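Local atomic coordinates of hypothetical conserved protein (Geobacillus kaustophilus, PDB entry 2PCS), a protein that is of unknown function but belongs to the carbon monoxide dehydrogenase subunit G (CoxG) family and, with its Bet v 1-like fold, probably binds a small molecule. Residues Phe88-Val94 with Thr110-Gly116; Ile32-Ser37 with Ala48-Ile54; Trp19-Met23 with Ile70-Tyr76. One frame throughout, in Å; residues are numbered along the deposited sequence.

Interaction 1: Phe88-Val94 with Thr110-Gly116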
loop_
_atom_site.group_PDB
_atom_site.type_symbol
_atom_site.label_atom_id
_atom_site.label_comp_id
_atom_site.label_asym_id
_atom_site.label_seq_id
_atom_site.Cartn_x
_atom_site.Cartn_y
_atom_site.Cartn_z
ATOM N N PHE A 88 -7.009 6.174 -14.068
ATOM C CA PHE A 88 -7.379 5.068 -13.215
ATOM C C PHE A 88 -6.231 4.005 -13.040
ATOM O O PHE A 88 -5.253 3.914 -13.856
ATOM C CB PHE A 88 -8.693 4.408 -13.698
ATOM C CG PHE A 88 -8.552 3.681 -14.993
ATOM C CD1 PHE A 88 -8.640 4.366 -16.190
ATOM C CD2 PHE A 88 -8.262 2.343 -15.009
ATOM C CE1 PHE A 88 -8.522 3.728 -17.389
ATOM C CE2 PHE A 88 -8.118 1.660 -16.227
ATOM C CZ PHE A 88 -8.273 2.345 -17.439
ATOM N N VAL A 89 -6.446 3.187 -12.002
ATOM C CA VAL A 89 -5.546 2.133 -11.509
ATOM C C VAL A 89 -6.344 0.883 -11.049
ATOM O O VAL A 89 -7.108 0.934 -10.088
ATOM C CB VAL A 89 -4.746 2.619 -10.249
ATOM C CG1 VAL A 89 -3.810 1.533 -9.784
ATOM C CG2 VAL A 89 -3.907 3.882 -10.556
ATOM N N ASN A 90 -6.153 -0.229 -11.731
ATOM C CA ASN A 90 -6.579 -1.501 -11.183
ATOM C C ASN A 90 -5.354 -2.342 -10.743
ATOM O O ASN A 90 -4.480 -2.651 -11.544
ATOM C CB ASN A 90 -7.411 -2.251 -12.231
ATOM C CG ASN A 90 -8.598 -1.444 -12.683
ATOM O OD1 ASN A 90 -9.298 -0.813 -11.842
ATOM N ND2 ASN A 90 -8.807 -1.387 -14.015
ATOM N N ALA A 91 -5.317 -2.707 -9.472
ATOM C CA ALA A 91 -4.162 -3.376 -8.914
ATOM C C ALA A 91 -4.486 -4.587 -7.995
ATOM O O ALA A 91 -5.462 -4.598 -7.282
ATOM C CB ALA A 91 -3.328 -2.343 -8.161
ATOM N N GLU A 92 -3.627 -5.586 -8.006
ATOM C CA GLU A 92 -3.620 -6.598 -6.945
ATOM C C GLU A 92 -2.208 -6.725 -6.359
ATOM O O GLU A 92 -1.197 -6.522 -7.072
ATOM C CB GLU A 92 -4.202 -7.973 -7.417
ATOM C CG GLU A 92 -3.798 -8.355 -8.829
ATOM C CD GLU A 92 -4.330 -9.732 -9.333
ATOM O OE1 GLU A 92 -3.555 -10.384 -10.112
ATOM O OE2 GLU A 92 -5.511 -10.142 -8.998
ATOM N N GLY A 93 -2.140 -7.016 -5.066
ATOM C CA GLY A 93 -0.873 -7.304 -4.438
ATOM C C GLY A 93 -1.005 -8.444 -3.482
ATOM O O GLY A 93 -2.120 -8.783 -3.066
ATOM N N VAL A 94 0.140 -9.025 -3.128
ATOM C CA VAL A 94 0.255 -10.069 -2.125
ATOM C C VAL A 94 1.306 -9.639 -1.108
ATOM O O VAL A 94 2.404 -9.182 -1.462
ATOM C CB VAL A 94 0.712 -11.395 -2.753
ATOM C CG1 VAL A 94 0.659 -12.506 -1.733
ATOM C CG2 VAL A 94 -0.131 -11.777 -4.026
ATOM N N THR A 110 4.406 -8.273 -3.758
ATOM C CA THR A 110 4.371 -8.460 -5.160
ATOM C C THR A 110 3.137 -7.612 -5.520
ATOM O O THR A 110 2.174 -7.516 -4.727
ATOM C CB THR A 110 4.184 -9.948 -5.329
ATOM O OG1 THR A 110 5.232 -10.550 -6.096
ATOM C CG2 THR A 110 2.846 -10.324 -5.729
ATOM N N TYR A 111 3.176 -6.905 -6.645
ATOM C CA TYR A 111 1.954 -6.227 -7.095
ATOM C C TYR A 111 1.863 -6.152 -8.590
ATOM O O TYR A 111 2.842 -6.276 -9.297
ATOM C CB TYR A 111 1.756 -4.844 -6.458
ATOM C CG TYR A 111 2.646 -3.796 -7.014
ATOM C CD1 TYR A 111 3.808 -3.425 -6.335
ATOM C CD2 TYR A 111 2.372 -3.206 -8.266
ATOM C CE1 TYR A 111 4.645 -2.485 -6.864
ATOM C CE2 TYR A 111 3.233 -2.244 -8.815
ATOM C CZ TYR A 111 4.335 -1.902 -8.105
ATOM O OH TYR A 111 5.177 -0.971 -8.621
ATOM N N SER A 112 0.653 -5.898 -9.053
ATOM C CA SER A 112 0.379 -5.913 -10.460
ATOM C C SER A 112 -0.717 -4.878 -10.714
ATOM O O SER A 112 -1.823 -4.985 -10.130
ATOM C CB SER A 112 -0.070 -7.333 -10.804
ATOM O OG SER A 112 0.272 -7.621 -12.122
ATOM N N ALA A 113 -0.408 -3.862 -11.535
ATOM C CA ALA A 113 -1.322 -2.725 -11.753
ATOM C C ALA A 113 -1.531 -2.342 -13.202
ATOM O O ALA A 113 -0.585 -2.071 -13.933
ATOM C CB ALA A 113 -0.863 -1.455 -10.968
ATOM N N GLU A 114 -2.791 -2.227 -13.579
ATOM C CA GLU A 114 -3.187 -1.609 -14.855
ATOM C C GLU A 114 -3.460 -0.123 -14.580
ATOM O O GLU A 114 -4.260 0.203 -13.721
ATOM C CB GLU A 114 -4.406 -2.363 -15.431
ATOM C CG GLU A 114 -5.311 -1.547 -16.360
ATOM C CD GLU A 114 -6.703 -2.212 -16.603
ATOM O OE1 GLU A 114 -7.401 -2.612 -15.624
ATOM O OE2 GLU A 114 -7.098 -2.323 -17.797
ATOM N N VAL A 115 -2.719 0.763 -15.242
ATOM C CA VAL A 115 -2.874 2.221 -15.071
ATOM C C VAL A 115 -3.357 2.827 -16.385
ATOM O O VAL A 115 -2.797 2.545 -17.434
ATOM C CB VAL A 115 -1.555 2.929 -14.623
ATOM C CG1 VAL A 115 -1.806 4.407 -14.200
ATOM C CG2 VAL A 115 -0.881 2.179 -13.484
ATOM N N GLY A 116 -4.412 3.642 -16.334
ATOM C CA GLY A 116 -4.990 4.235 -17.564
ATOM C C GLY A 116 -5.233 5.717 -17.354
ATOM O O GLY A 116 -5.064 6.227 -16.227
#
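Phe88, Asn90 and Glu114 meet on one face of a beta hairpin whose strands, 87-99 and 104-116, are neighbours in the large antiparallel sheet of this Bet v 1-like fold. The two segments run at 171°, and backbone hydrogen bonds join Phe88 with Gly116, Asn90 with Glu114, Glu92 with Ser112, and Val94 with Thr110. Asn90 and Glu114 stand side by side and point the same way, but their amide and carboxylate planes are turned 63° apart. Asn90 ND2 gives an almost straight hydrogen bond to Glu114 OE1, modelled at 2.5 Å, a length short enough to be doubtful. Asn90 OD1 also accepts a bond from Asn81 ND2 on strand 75-84, which by itself would help to set the turn of the amide. Phe88 has CG between the backbone N and the carbonyl carbon (chi1 69°), which swings its ring across to the opposite strand. There Gly116 CA makes a CH-pi contact over the ring face, 3.9 Å from the ring centroid; any side chain projecting from Gly116 on this face would collide with the ring. Glu114 CD lies at the edge of the same ring, near its plane and 4.1 Å from Phe88 CE2, the two side chains crossing obliquely. At the far end the side chains of Val94 and Thr110 lie alongside each other, their CG2 methyls 3.7 Å apart. On the other face of the hairpin the contacts are between apolar groups: Ala91 CB packs against Ala113 CB at 3.8 Å, and Tyr111 extends away from the hairpin to helix 124-148, where it touches Ala131 and Ile135. Val115 CG1 lies 3.5 Å from Phe88 O, and Val115 CA makes a bent CA-H...O contact of 3.2 Å to the same oxygen.

Interaction 2: Ile32-Ser37 with Ala48-Ile54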
loop_
_atom_site.group_PDB
_atom_site.type_symbol
_atom_site.label_atom_id
_atom_site.label_comp_id
_atom_site.label_asym_id
_atom_site.label_seq_id
_atom_site.Cartn_x
_atom_site.Cartn_y
_atom_site.Cartn_z
ATOM N N ILE A 32 -1.322 6.009 4.532
ATOM C CA ILE A 32 -1.475 6.064 3.055
ATOM C C ILE A 32 -1.386 7.510 2.700
ATOM O O ILE A 32 -2.102 8.326 3.257
ATOM C CB ILE A 32 -2.855 5.558 2.577
ATOM C CG1 ILE A 32 -2.974 4.047 2.771
ATOM C CG2 ILE A 32 -3.134 5.938 1.127
ATOM C CD1 ILE A 32 -4.430 3.566 2.746
ATOM N N MET A 33 -0.532 7.858 1.770
ATOM C CA MET A 33 -0.423 9.279 1.467
ATOM C C MET A 33 -1.636 9.834 0.736
ATOM O O MET A 33 -2.127 9.241 -0.223
ATOM C CB MET A 33 0.830 9.570 0.671
ATOM C CG MET A 33 1.577 10.815 1.186
ATOM S SD MET A 33 2.310 11.535 -0.247
ATOM C CE MET A 33 3.662 10.424 -0.598
ATOM N N GLY A 34 -2.117 10.974 1.198
ATOM C CA GLY A 34 -3.238 11.614 0.534
ATOM C C GLY A 34 -4.567 11.151 1.076
ATOM O O GLY A 34 -5.616 11.727 0.752
ATOM N N CYS A 35 -4.527 10.116 1.911
ATOM C CA CYS A 35 -5.727 9.511 2.425
ATOM C C CYS A 35 -6.389 10.388 3.480
ATOM O O CYS A 35 -5.813 10.652 4.522
ATOM C CB CYS A 35 -5.475 8.107 2.936
ATOM S SG CYS A 35 -7.031 7.238 3.179
ATOM N N LYS A 36 -7.589 10.865 3.150
ATOM C CA LYS A 36 -8.360 11.763 4.004
ATOM C C LYS A 36 -9.264 10.912 4.868
ATOM O O LYS A 36 -9.367 11.138 6.076
ATOM C CB LYS A 36 -9.195 12.734 3.172
ATOM C CG LYS A 36 -8.579 14.117 2.926
ATOM C CD LYS A 36 -9.734 15.148 2.666
ATOM C CE LYS A 36 -9.400 16.628 3.022
ATOM N NZ LYS A 36 -10.655 17.466 2.919
ATOM N N SER A 37 -9.899 9.911 4.250
ATOM C CA SER A 37 -10.663 8.908 4.991
ATOM C C SER A 37 -10.632 7.527 4.332
ATOM O O SER A 37 -10.568 7.420 3.097
ATOM C CB SER A 37 -12.106 9.365 5.169
ATOM O OG SER A 37 -12.558 10.022 4.000
ATOM N N ALA A 48 -11.497 4.734 0.003
ATOM C CA ALA A 48 -10.522 5.716 0.360
ATOM C C ALA A 48 -10.727 6.967 -0.512
ATOM O O ALA A 48 -10.946 6.874 -1.729
ATOM C CB ALA A 48 -9.140 5.131 0.205
ATOM N N ASP A 49 -10.721 8.126 0.148
ATOM C CA ASP A 49 -10.739 9.438 -0.514
ATOM C C ASP A 49 -9.280 9.937 -0.557
ATOM O O ASP A 49 -8.726 10.317 0.472
ATOM C CB ASP A 49 -11.663 10.403 0.263
ATOM C CG ASP A 49 -11.458 11.908 -0.129
ATOM O OD1 ASP A 49 -11.211 12.225 -1.328
ATOM O OD2 ASP A 49 -11.569 12.779 0.773
ATOM N N LEU A 50 -8.649 9.876 -1.724
ATOM C CA LEU A 50 -7.212 10.219 -1.817
ATOM C C LEU A 50 -6.988 11.577 -2.487
ATOM O O LEU A 50 -7.456 11.828 -3.602
ATOM C CB LEU A 50 -6.415 9.123 -2.555
ATOM C CG LEU A 50 -6.508 7.719 -1.965
ATOM C CD1 LEU A 50 -6.020 6.651 -2.925
ATOM C CD2 LEU A 50 -5.773 7.621 -0.681
ATOM N N GLN A 51 -6.287 12.461 -1.798
ATOM C CA GLN A 51 -5.865 13.703 -2.428
ATOM C C GLN A 51 -4.361 13.711 -2.550
ATOM O O GLN A 51 -3.642 13.970 -1.613
ATOM C CB GLN A 51 -6.446 14.935 -1.701
ATOM C CG GLN A 51 -7.981 14.945 -1.809
ATOM C CD GLN A 51 -8.671 16.024 -1.004
ATOM O OE1 GLN A 51 -8.086 17.071 -0.706
ATOM N NE2 GLN A 51 -9.948 15.783 -0.665
ATOM N N ILE A 52 -3.896 13.396 -3.736
ATOM C CA ILE A 52 -2.502 13.189 -3.945
ATOM C C ILE A 52 -1.871 14.441 -4.550
ATOM O O ILE A 52 -2.243 14.863 -5.667
ATOM C CB ILE A 52 -2.295 11.927 -4.779
ATOM C CG1 ILE A 52 -2.640 10.709 -3.897
ATOM C CG2 ILE A 52 -0.856 11.843 -5.280
ATOM C CD1 ILE A 52 -3.358 9.608 -4.632
ATOM N N GLY A 53 -0.934 15.024 -3.784
ATOM C CA GLY A 53 -0.217 16.251 -4.142
ATOM C C GLY A 53 1.007 16.060 -5.039
ATOM O O GLY A 53 1.446 17.004 -5.688
ATOM N N ILE A 54 1.557 14.852 -5.100
ATOM C CA ILE A 54 2.724 14.627 -5.938
ATOM C C ILE A 54 2.388 15.161 -7.308
ATOM O O ILE A 54 1.514 14.622 -7.979
ATOM C CB ILE A 54 3.097 13.133 -6.075
ATOM C CG1 ILE A 54 3.486 12.551 -4.728
ATOM C CG2 ILE A 54 4.263 12.955 -7.012
ATOM C CD1 ILE A 54 3.512 11.016 -4.748
#
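Leu50 is the principal bump of this contact, and the turn formed by Ile32 to Cys35 is the hollow that receives it. Its CD2 methyl reaches Ile32 CG2 at 3.6 Å and also lies 3.7 Å from Cys35 CB, the Ile32 and Leu50 side chains crossing at about a right angle. The turn is of type II, and the backbone angles at Gly34 would drive any CB into the preceding carbonyl oxygen. Having no side chain, Gly34 lets strand 45-52 come close: a methyl group at this point would run into Gln51 O and crowd Ile52 CG1. At this close approach Gln51 N bonds to Gly34 O at 2.7 Å, coming from above the carbonyl plane. The chain turns a corner at Lys36, where Lys36 N bonds nearly straight to Asp49 O at 3.0 Å. The long lysine side chain then forms a ridge, extended beyond CG, that runs alongside Asp49, with CB 3.4 Å from OD2, and passes obliquely over the end of Gln51, with CD 3.4 Å from NE2. This is packing by its aliphatic part, because Lys36 NZ stays 5.2 Å from Asp49 OD2. At the other end Met33, bent at chi2 and chi3, just reaches Ile54 CD1 with its terminal methyl, while Leu133 and Leu134 of helix 124-148 also touch it. The arrangement is that of an edge hairpin, strands 35-42 and 45-52, entered through a glycine turn directly after a helix. With Ile32 about 4 Å from a bound unknown ligand, it is consistent with the ligand-binding region of Bet v 1-like, helix-grip proteins.

Interaction 3: Trp19-Met23 with Ile70-Tyr76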
loop_
_atom_site.group_PDB
_atom_site.type_symbol
_atom_site.label_atom_id
_atom_site.label_comp_id
_atom_site.label_asym_id
_atom_site.label_seq_id
_atom_site.Cartn_x
_atom_site.Cartn_y
_atom_site.Cartn_z
ATOM N N TRP A 19 1.632 -7.102 11.830
ATOM C CA TRP A 19 0.288 -7.492 11.403
ATOM C C TRP A 19 -0.843 -6.627 12.033
ATOM O O TRP A 19 -1.784 -6.205 11.326
ATOM C CB TRP A 19 0.057 -8.970 11.660
ATOM C CG TRP A 19 -1.284 -9.420 11.255
ATOM C CD1 TRP A 19 -2.434 -9.446 12.037
ATOM C CD2 TRP A 19 -1.657 -9.917 9.965
ATOM N NE1 TRP A 19 -3.486 -9.929 11.288
ATOM C CE2 TRP A 19 -3.039 -10.234 10.023
ATOM C CE3 TRP A 19 -0.959 -10.120 8.762
ATOM C CZ2 TRP A 19 -3.737 -10.741 8.919
ATOM C CZ3 TRP A 19 -1.641 -10.669 7.690
ATOM C CH2 TRP A 19 -3.021 -10.961 7.764
ATOM N N SER A 20 -0.746 -6.338 13.321
ATOM C CA SER A 20 -1.769 -5.495 13.961
ATOM C C SER A 20 -1.803 -4.029 13.454
ATOM O O SER A 20 -2.863 -3.418 13.517
ATOM C CB SER A 20 -1.639 -5.489 15.489
ATOM O OG SER A 20 -0.678 -4.525 15.873
ATOM N N LYS A 21 -0.670 -3.484 12.974
ATOM C CA LYS A 21 -0.696 -2.151 12.328
ATOM C C LYS A 21 -1.298 -2.223 10.942
ATOM O O LYS A 21 -2.131 -1.389 10.559
ATOM C CB LYS A 21 0.681 -1.484 12.258
ATOM C CG LYS A 21 1.203 -0.989 13.608
ATOM C CD LYS A 21 0.218 -0.110 14.374
ATOM C CE LYS A 21 0.540 -0.073 15.902
ATOM N NZ LYS A 21 -0.383 0.847 16.697
ATOM N N LEU A 22 -0.894 -3.248 10.200
ATOM C CA LEU A 22 -1.337 -3.403 8.846
ATOM C C LEU A 22 -2.853 -3.684 8.740
ATOM O O LEU A 22 -3.464 -3.467 7.687
ATOM C CB LEU A 22 -0.517 -4.505 8.184
ATOM C CG LEU A 22 0.956 -4.239 7.885
ATOM C CD1 LEU A 22 1.596 -5.506 7.423
ATOM C CD2 LEU A 22 1.143 -3.111 6.828
ATOM N N MET A 23 -3.454 -4.199 9.810
ATOM C CA MET A 23 -4.872 -4.549 9.789
ATOM C C MET A 23 -5.754 -3.510 10.491
ATOM O O MET A 23 -6.972 -3.658 10.541
ATOM C CB MET A 23 -5.102 -5.942 10.395
ATOM C CG MET A 23 -4.504 -7.057 9.605
ATOM S SD MET A 23 -5.207 -7.292 7.963
ATOM C CE MET A 23 -6.460 -8.398 8.543
ATOM N N ILE A 70 -6.996 -13.682 3.757
ATOM C CA ILE A 70 -6.392 -13.140 4.941
ATOM C C ILE A 70 -5.962 -14.250 5.850
ATOM O O ILE A 70 -6.826 -15.002 6.355
ATOM C CB ILE A 70 -7.370 -12.318 5.721
ATOM C CG1 ILE A 70 -7.863 -11.094 4.894
ATOM C CG2 ILE A 70 -6.720 -11.934 7.010
ATOM C CD1 ILE A 70 -8.777 -10.060 5.689
ATOM N N LYS A 71 -4.649 -14.333 6.097
ATOM C CA LYS A 71 -4.128 -15.341 6.953
ATOM C C LYS A 71 -3.270 -15.048 8.172
ATOM O O LYS A 71 -2.088 -14.865 8.030
ATOM C CB LYS A 71 -3.382 -16.408 6.148
ATOM C CG LYS A 71 -4.170 -17.141 5.045
ATOM C CD LYS A 71 -3.178 -17.853 4.135
ATOM C CE LYS A 71 -3.818 -18.414 2.916
ATOM N NZ LYS A 71 -5.186 -18.876 3.321
ATOM N N PRO A 72 -3.863 -14.756 9.317
ATOM C CA PRO A 72 -3.295 -13.870 10.291
ATOM C C PRO A 72 -2.224 -14.776 10.978
ATOM O O PRO A 72 -2.297 -16.037 10.898
ATOM C CB PRO A 72 -4.413 -13.667 11.321
ATOM C CG PRO A 72 -5.681 -14.067 10.586
ATOM C CD PRO A 72 -5.281 -15.075 9.580
ATOM N N PRO A 73 -1.169 -14.175 11.545
ATOM C CA PRO A 73 -0.805 -12.802 11.346
ATOM C C PRO A 73 0.293 -12.673 10.219
ATOM O O PRO A 73 1.186 -11.841 10.333
ATOM C CB PRO A 73 -0.220 -12.485 12.715
ATOM C CG PRO A 73 0.685 -13.754 12.957
ATOM C CD PRO A 73 -0.210 -14.870 12.449
ATOM N N TYR A 74 0.217 -13.432 9.125
ATOM C CA TYR A 74 1.359 -13.469 8.212
ATOM C C TYR A 74 1.142 -13.274 6.702
ATOM O O TYR A 74 2.096 -13.127 5.966
ATOM C CB TYR A 74 2.136 -14.805 8.399
ATOM C CG TYR A 74 1.321 -15.992 7.953
ATOM C CD1 TYR A 74 0.420 -16.623 8.839
ATOM C CD2 TYR A 74 1.426 -16.477 6.660
ATOM C CE1 TYR A 74 -0.344 -17.711 8.430
ATOM C CE2 TYR A 74 0.653 -17.562 6.235
ATOM C CZ TYR A 74 -0.232 -18.171 7.129
ATOM O OH TYR A 74 -1.022 -19.230 6.698
ATOM N N HIS A 75 -0.063 -13.328 6.193
ATOM C CA HIS A 75 -0.239 -13.195 4.766
ATOM C C HIS A 75 -1.569 -12.525 4.409
ATOM O O HIS A 75 -2.584 -12.836 4.997
ATOM C CB HIS A 75 -0.171 -14.557 4.137
ATOM C CG HIS A 75 -0.722 -14.603 2.743
ATOM N ND1 HIS A 75 0.077 -14.555 1.623
ATOM C CD2 HIS A 75 -1.999 -14.687 2.295
ATOM C CE1 HIS A 75 -0.680 -14.629 0.542
ATOM N NE2 HIS A 75 -1.944 -14.733 0.926
ATOM N N TYR A 76 -1.587 -11.616 3.433
ATOM C CA TYR A 76 -2.870 -11.227 2.792
ATOM C C TYR A 76 -2.719 -10.783 1.347
ATOM O O TYR A 76 -1.599 -10.660 0.825
ATOM C CB TYR A 76 -3.625 -10.210 3.613
ATOM C CG TYR A 76 -2.856 -8.938 3.827
ATOM C CD1 TYR A 76 -1.811 -8.868 4.788
ATOM C CD2 TYR A 76 -3.137 -7.802 3.064
ATOM C CE1 TYR A 76 -1.083 -7.669 4.988
ATOM C CE2 TYR A 76 -2.438 -6.605 3.251
ATOM C CZ TYR A 76 -1.407 -6.543 4.197
ATOM O OH TYR A 76 -0.737 -5.349 4.368
#
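Trp19 lays its indole flat against the bend between strands 59-71 and 75-84, where Pro72 and Pro73 cover one face. Two CH-pi contacts form there: Pro73 CA lies 3.4 Å from the centroid of the five-membered ring, and Pro72 CA 3.8 Å from that of the six-membered ring. With CG anti to the backbone N (chi1 180°), the indole extends from helix 15-22 to this bend, which a cis peptide bond before Pro73 and a classic beta bulge (Tyr74 and His75 facing Lys71) shape. Among apolar contacts, Ile70 CG2 sits in the indole plane, 3.7 Å from Trp19 CZ2, and Met23 CE touches Ile70 CG2 at 3.9 Å. Trp19 CZ3 approaches Tyr76 CD1 at 3.4 Å, the rings steeply inclined, and Met23 SD stands above the Tyr76 ring, 5.0 Å from its centroid, a Met-aromatic contact. Leu22 closes on the hydroxyl end of Tyr76, whose side chain lies about 3 Å from a bound unknown ligand, consistent with ligand binding in a helix-grip fold. Replacing Trp19 by an alanine would probably leave both prolines without their aromatic partner and open a gap between helix and bend. The contact thus rests on shape and dispersion, without directional polar bonds.

In the fold
Interactions 1 and 2 are surface contacts, each within a hairpin of the same antiparallel sheet, whereas interaction 3 is partly buried and joins a helix to the bend between two strands. The hairpin contacts rely on backbone hydrogen bonds: a regular ladder in interaction 1, a few bonds around a glycine turn in interaction 2, at the sheet's edge. Interaction 3 instead relies on aromatic and apolar surfaces. Along the chain, interaction 2 is nested inside the loop that interaction 3 closes, yet their centres are about 23 Å apart. Interactions 1 and 3 touch directly through neighbouring strands 75-84 and 87-99, where Val94 CG1 lies 3.4 Å from His75 CE1.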